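Cellobiose 2-epimerase (Caldibacillus thermoamylovorans, PDB 5ZHB) catalyses the 2-epimerization of cellobiose, interconverting the glucose and mannose forms of its reducing-end sugar. Local coordinates at residues W336-K340 against T341-D345; T303-W306 against W307-V310. All coordinates share one frame; numbering follows the deposited sequence.

Overall arrangement
Following the chain from its N terminus, strand 299-305 of a four-stranded antiparallel sheet comes first, and contact 2 (303-306 with 307-310) is the turn where it passes into helix 306-323. The chain then reverses into helix 326-343, whose C-terminal end is contact 1 (336-340 with 341-345). The contacts run in series, neither nested nor crossing, and each closes only a local turn. Because the two helices form a hairpin, the end of the second lies beside the start of the first, with the contact centres about 10 Å apart. There Met-343 SD rests 3.7 Å from Trp-306 CB, Tyr-338 packs on Arg-304 and Val-339 on Gln-309.

Contact 1. Residues W336-K340 against T341-D345; sequences WDYVK and TYMID
Tyr-342 lies across Tyr-338 one helical turn on. Its CB stands over the face of the Tyr-338 ring, 4.2 Å from the ring centroid, and Tyr-342 CD2 comes down over the rim to 3.3 Å from Tyr-338 CE1. The ring planes meet obliquely, at 42°. Tyr-338 reaches this place with CG anti to its backbone N (chi1 -179°), which swings the ring forward along the helix, where Met-343 CE lies at its edge. With an alanine here the surface under Tyr-342 CB and CD2 would be gone, and the Tyr-342 ring would probably be freer to turn.

Thr-341 grips Asp-337 O twice, through its backbone N and through OG1, 2.8 Å from that oxygen; the two donors approach from opposite faces of the carbonyl plane. Thr-341 CG2 in turn covers the centre of one face of the Tyr-342 ring.

This is the C-terminal end of helix 326-343, in the (alpha/alpha)6 barrel of the N-acylglucosamine 2-epimerase family, and the last turn widens to pi type. Val-339 O accordingly accepts both Met-343 N and Ile-344 N, each at 3.0 Å, the latter almost in line with the carbonyl bond.

Ile-344 folds back over the widened turn. Its CB passes near Val-339 O; CG1, beside the backbone N (chi1 -59°), touches that oxygen and sits 3.8 Å from Val-339 CG1; CD1, at the tip, ends 3.9 Å from Trp-336 CH2. Lys-340 CG lies over the rim of one face of the same indole. Beyond it, Lys-340 NZ forms a salt bridge with Glu-7 OE1, to which Trp-336 NE1 also donates a hydrogen bond.

Contact 2. Residues T303-W306 against W307-V310; sequences TRVW and WVQV
Val-305 O draws three donors from the next turn of chain, all through weak bonds: Gln-309 NE2 at 3.3 Å, Gln-309 N at 3.4 Å and Val-308 N at 3.2 Å. Val-305 is the N-cap of helix 306-323, at a strand-to-helix junction of the (alpha/alpha)6 barrel. One residue on, Trp-306 O takes weak bonds from Gln-309 N and Val-310 N as the helix gets under way.

With CG beside the backbone N, Gln-309 brings CG to within contact of Val-305 O, and the bend at chi2 (-53°) then carries the amide toward the strand. NE2 then also packs against Arg-304 CB, while OE1 accepts from Leu-291 N. Arg-304 leads off the other way, its guanidinium held by Asp-288 and Ser-290.

Around these bonds the packing is apolar and aromatic. Val-305 CB meets Val-308 CG2 at 4.0 Å, and the same CG2 covers the centre of one face of the Trp-307 ring. Trp-307 is further flanked by His-376, stacked on it, and His-247, edge-to-face, a setting consistent with the sugar-binding cleft of related epimerases; Lys-372 makes a cation-pi contact with Trp-306.

The two indoles form a T-shaped pair, planes at 84°. The Trp-306 ring leans over the following peptide, so that Trp-307 N sits over its face, and Trp-307 CB makes a CH-pi contact 4.1 Å from the centroid of the Trp-306 five-membered ring. At the edge presented to that face, Trp-307 CD1 meets both Val-305 CG1, at 3.5 Å, and Trp-306 CZ3, at 3.8 Å.

Contact 1. Residues W336-K340 against T341-D345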
loop_
_atom_site.group_PDB
_atom_site.type_symbol
_atom_site.label_atom_id
_atom_site.label_comp_id
_atom_site.label_asym_id
_atom_site.label_seq_id
_atom_site.Cartn_x
_atom_site.Cartn_y
_atom_site.Cartn_z
ATOM N N TRP A 336 1.103 -11.609 -15.313
ATOM C CA TRP A 336 1.116 -10.484 -16.219
ATOM C C TRP A 336 0.210 -10.735 -17.418
ATOM O O TRP A 336 -0.581 -9.868 -17.799
ATOM C CB TRP A 336 2.533 -10.171 -16.660
ATOM C CG TRP A 336 2.602 -9.003 -17.604
ATOM C CD1 TRP A 336 3.243 -8.994 -18.805
ATOM C CD2 TRP A 336 2.075 -7.675 -17.411
ATOM N NE1 TRP A 336 3.132 -7.765 -19.391
ATOM C CE2 TRP A 336 2.441 -6.927 -18.555
ATOM C CE3 TRP A 336 1.339 -7.036 -16.407
ATOM C CZ2 TRP A 336 2.101 -5.589 -18.716
ATOM C CZ3 TRP A 336 1.008 -5.695 -16.572
ATOM C CH2 TRP A 336 1.399 -4.988 -17.700
ATOM N N ASP A 337 0.275 -11.940 -17.992
ATOM C CA ASP A 337 -0.634 -12.289 -19.075
ATOM C C ASP A 337 -2.094 -12.176 -18.679
ATOM O O ASP A 337 -2.922 -11.717 -19.463
ATOM C CB ASP A 337 -0.446 -13.712 -19.572
ATOM C CG ASP A 337 0.417 -13.735 -20.816
ATOM O OD1 ASP A 337 0.001 -13.086 -21.813
ATOM O OD2 ASP A 337 1.512 -14.330 -20.742
ATOM N N TYR A 338 -2.432 -12.686 -17.496
ATOM C CA TYR A 338 -3.788 -12.556 -17.008
ATOM C C TYR A 338 -4.180 -11.074 -16.928
ATOM O O TYR A 338 -5.288 -10.701 -17.341
ATOM C CB TYR A 338 -3.931 -13.186 -15.626
ATOM C CG TYR A 338 -5.344 -13.082 -15.101
ATOM C CD1 TYR A 338 -6.291 -14.073 -15.333
ATOM C CD2 TYR A 338 -5.726 -11.969 -14.361
ATOM C CE1 TYR A 338 -7.593 -13.947 -14.869
ATOM C CE2 TYR A 338 -7.022 -11.825 -13.927
ATOM C CZ TYR A 338 -7.954 -12.814 -14.164
ATOM O OH TYR A 338 -9.207 -12.602 -13.673
ATOM N N VAL A 339 -3.286 -10.264 -16.331
ATOM C CA VAL A 339 -3.528 -8.853 -16.092
ATOM C C VAL A 339 -3.763 -8.108 -17.415
ATOM O O VAL A 339 -4.661 -7.267 -17.509
ATOM C CB VAL A 339 -2.394 -8.194 -15.285
ATOM C CG1 VAL A 339 -2.481 -6.676 -15.283
ATOM C CG2 VAL A 339 -2.388 -8.679 -13.841
ATOM N N LYS A 340 -2.920 -8.346 -18.417
ATOM C CA LYS A 340 -3.141 -7.727 -19.717
ATOM C C LYS A 340 -4.432 -8.210 -20.341
ATOM O O LYS A 340 -5.112 -7.420 -20.960
ATOM C CB LYS A 340 -2.039 -8.034 -20.726
ATOM C CG LYS A 340 -0.751 -7.321 -20.420
ATOM C CD LYS A 340 0.228 -7.583 -21.550
ATOM C CE LYS A 340 0.573 -9.051 -21.626
ATOM N NZ LYS A 340 1.832 -9.197 -22.368
ATOM N N THR A 341 -4.795 -9.488 -20.152
ATOM C CA THR A 341 -5.983 -10.027 -20.784
ATOM C C THR A 341 -7.267 -9.555 -20.106
ATOM O O THR A 341 -8.235 -9.343 -20.823
ATOM C CB THR A 341 -5.980 -11.548 -20.883
ATOM O OG1 THR A 341 -4.781 -11.804 -21.585
ATOM C CG2 THR A 341 -7.181 -12.100 -21.639
ATOM N N TYR A 342 -7.319 -9.453 -18.771
ATOM C CA TYR A 342 -8.576 -9.248 -18.093
ATOM C C TYR A 342 -8.641 -7.995 -17.228
ATOM O O TYR A 342 -9.748 -7.532 -16.968
ATOM C CB TYR A 342 -8.880 -10.453 -17.195
ATOM C CG TYR A 342 -9.020 -11.760 -17.960
ATOM C CD1 TYR A 342 -10.151 -12.011 -18.729
ATOM C CD2 TYR A 342 -8.036 -12.742 -17.917
ATOM C CE1 TYR A 342 -10.292 -13.187 -19.448
ATOM C CE2 TYR A 342 -8.176 -13.937 -18.615
ATOM C CZ TYR A 342 -9.310 -14.154 -19.380
ATOM O OH TYR A 342 -9.489 -15.310 -20.077
ATOM N N MET A 343 -7.515 -7.497 -16.725
ATOM C CA MET A 343 -7.537 -6.499 -15.660
ATOM C C MET A 343 -7.291 -5.093 -16.197
ATOM O O MET A 343 -7.793 -4.135 -15.619
ATOM C CB MET A 343 -6.452 -6.793 -14.615
ATOM C CG MET A 343 -6.546 -6.020 -13.280
ATOM S SD MET A 343 -7.963 -6.417 -12.225
ATOM C CE MET A 343 -7.459 -8.100 -11.815
ATOM N N ILE A 344 -6.486 -4.947 -17.264
ATOM C CA ILE A 344 -6.196 -3.617 -17.790
ATOM C C ILE A 344 -7.348 -3.235 -18.722
ATOM O O ILE A 344 -7.642 -3.971 -19.647
ATOM C CB ILE A 344 -4.833 -3.551 -18.508
ATOM C CG1 ILE A 344 -3.679 -3.945 -17.580
ATOM C CG2 ILE A 344 -4.615 -2.147 -19.113
ATOM C CD1 ILE A 344 -2.284 -3.730 -18.150
ATOM N N ASP A 345 -7.977 -2.091 -18.468
ATOM C CA ASP A 345 -9.192 -1.668 -19.162
ATOM C C ASP A 345 -8.776 -1.181 -20.546
ATOM O O ASP A 345 -7.841 -0.415 -20.640
ATOM C CB ASP A 345 -9.834 -0.526 -18.391
ATOM C CG ASP A 345 -11.243 -0.134 -18.788
ATOM O OD1 ASP A 345 -11.691 -0.574 -19.873
ATOM O OD2 ASP A 345 -11.908 0.482 -17.960
#

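Contact 2. Residues T303-W306 against W307-V310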
loop_
_atom_site.group_PDB
_atom_site.type_symbol
_atom_site.label_atom_id
_atom_site.label_comp_id
_atom_site.label_asym_id
_atom_site.label_seq_id
_atom_site.Cartn_x
_atom_site.Cartn_y
_atom_site.Cartn_z
ATOM N N THR A 303 -12.367 -13.871 -6.534
ATOM C CA THR A 303 -12.246 -12.577 -7.201
ATOM C C THR A 303 -10.772 -12.253 -7.409
ATOM O O THR A 303 -9.972 -12.402 -6.491
ATOM C CB THR A 303 -12.873 -11.468 -6.360
ATOM O OG1 THR A 303 -14.207 -11.842 -6.064
ATOM C CG2 THR A 303 -12.896 -10.135 -7.103
ATOM N N ARG A 304 -10.422 -11.833 -8.627
ATOM C CA ARG A 304 -9.093 -11.356 -8.947
ATOM C C ARG A 304 -9.035 -9.840 -8.747
ATOM O O ARG A 304 -9.630 -9.101 -9.536
ATOM C CB ARG A 304 -8.737 -11.664 -10.396
ATOM C CG ARG A 304 -8.280 -13.088 -10.676
ATOM C CD ARG A 304 -9.462 -14.070 -10.625
ATOM N NE ARG A 304 -9.138 -15.326 -11.309
ATOM C CZ ARG A 304 -9.941 -16.391 -11.387
ATOM N NH1 ARG A 304 -11.050 -16.443 -10.679
ATOM N NH2 ARG A 304 -9.580 -17.414 -12.133
ATOM N N VAL A 305 -8.388 -9.414 -7.656
ATOM C CA VAL A 305 -8.373 -8.018 -7.238
ATOM C C VAL A 305 -7.084 -7.429 -7.766
ATOM O O VAL A 305 -6.045 -8.076 -7.641
ATOM C CB VAL A 305 -8.503 -7.841 -5.709
ATOM C CG1 VAL A 305 -8.402 -6.387 -5.282
ATOM C CG2 VAL A 305 -9.829 -8.379 -5.195
ATOM N N TRP A 306 -7.142 -6.188 -8.296
ATOM C CA TRP A 306 -6.027 -5.611 -9.031
ATOM C C TRP A 306 -4.749 -5.561 -8.186
ATOM O O TRP A 306 -3.680 -6.014 -8.633
ATOM C CB TRP A 306 -6.408 -4.234 -9.635
ATOM C CG TRP A 306 -5.990 -3.043 -8.814
ATOM C CD1 TRP A 306 -4.856 -2.317 -9.004
ATOM C CD2 TRP A 306 -6.619 -2.502 -7.642
ATOM N NE1 TRP A 306 -4.768 -1.327 -8.067
ATOM C CE2 TRP A 306 -5.818 -1.422 -7.205
ATOM C CE3 TRP A 306 -7.779 -2.799 -6.931
ATOM C CZ2 TRP A 306 -6.111 -0.675 -6.066
ATOM C CZ3 TRP A 306 -8.091 -2.034 -5.828
ATOM C CH2 TRP A 306 -7.277 -0.986 -5.408
ATOM N N TRP A 307 -4.835 -5.057 -6.962
ATOM C CA TRP A 307 -3.633 -4.827 -6.164
ATOM C C TRP A 307 -2.971 -6.146 -5.765
ATOM O O TRP A 307 -1.746 -6.187 -5.663
ATOM C CB TRP A 307 -3.892 -3.935 -4.938
ATOM C CG TRP A 307 -4.717 -4.520 -3.822
ATOM C CD1 TRP A 307 -6.049 -4.345 -3.598
ATOM C CD2 TRP A 307 -4.232 -5.333 -2.733
ATOM N NE1 TRP A 307 -6.439 -5.023 -2.475
ATOM C CE2 TRP A 307 -5.343 -5.642 -1.926
ATOM C CE3 TRP A 307 -2.969 -5.831 -2.375
ATOM C CZ2 TRP A 307 -5.224 -6.416 -0.769
ATOM C CZ3 TRP A 307 -2.852 -6.578 -1.222
ATOM C CH2 TRP A 307 -3.970 -6.885 -0.437
ATOM N N VAL A 308 -3.798 -7.193 -5.586
ATOM C CA VAL A 308 -3.286 -8.515 -5.237
ATOM C C VAL A 308 -2.386 -9.056 -6.350
ATOM O O VAL A 308 -1.270 -9.507 -6.089
ATOM C CB VAL A 308 -4.464 -9.455 -4.908
ATOM C CG1 VAL A 308 -3.989 -10.897 -4.750
ATOM C CG2 VAL A 308 -5.285 -8.981 -3.713
ATOM N N GLN A 309 -2.782 -8.850 -7.606
ATOM C CA GLN A 309 -2.029 -9.370 -8.727
ATOM C C GLN A 309 -0.670 -8.683 -8.784
ATOM O O GLN A 309 0.354 -9.337 -8.951
ATOM C CB GLN A 309 -2.767 -9.182 -10.049
ATOM C CG GLN A 309 -4.230 -9.600 -10.053
ATOM C CD GLN A 309 -4.468 -11.013 -9.562
ATOM O OE1 GLN A 309 -3.785 -11.946 -9.974
ATOM N NE2 GLN A 309 -5.362 -11.165 -8.599
ATOM N N VAL A 310 -0.630 -7.351 -8.677
ATOM C CA VAL A 310 0.647 -6.679 -8.856
ATOM C C VAL A 310 1.592 -6.917 -7.664
ATOM O O VAL A 310 2.795 -6.949 -7.849
ATOM C CB VAL A 310 0.497 -5.161 -9.106
ATOM C CG1 VAL A 310 -0.457 -4.877 -10.255
ATOM C CG2 VAL A 310 0.094 -4.373 -7.877
#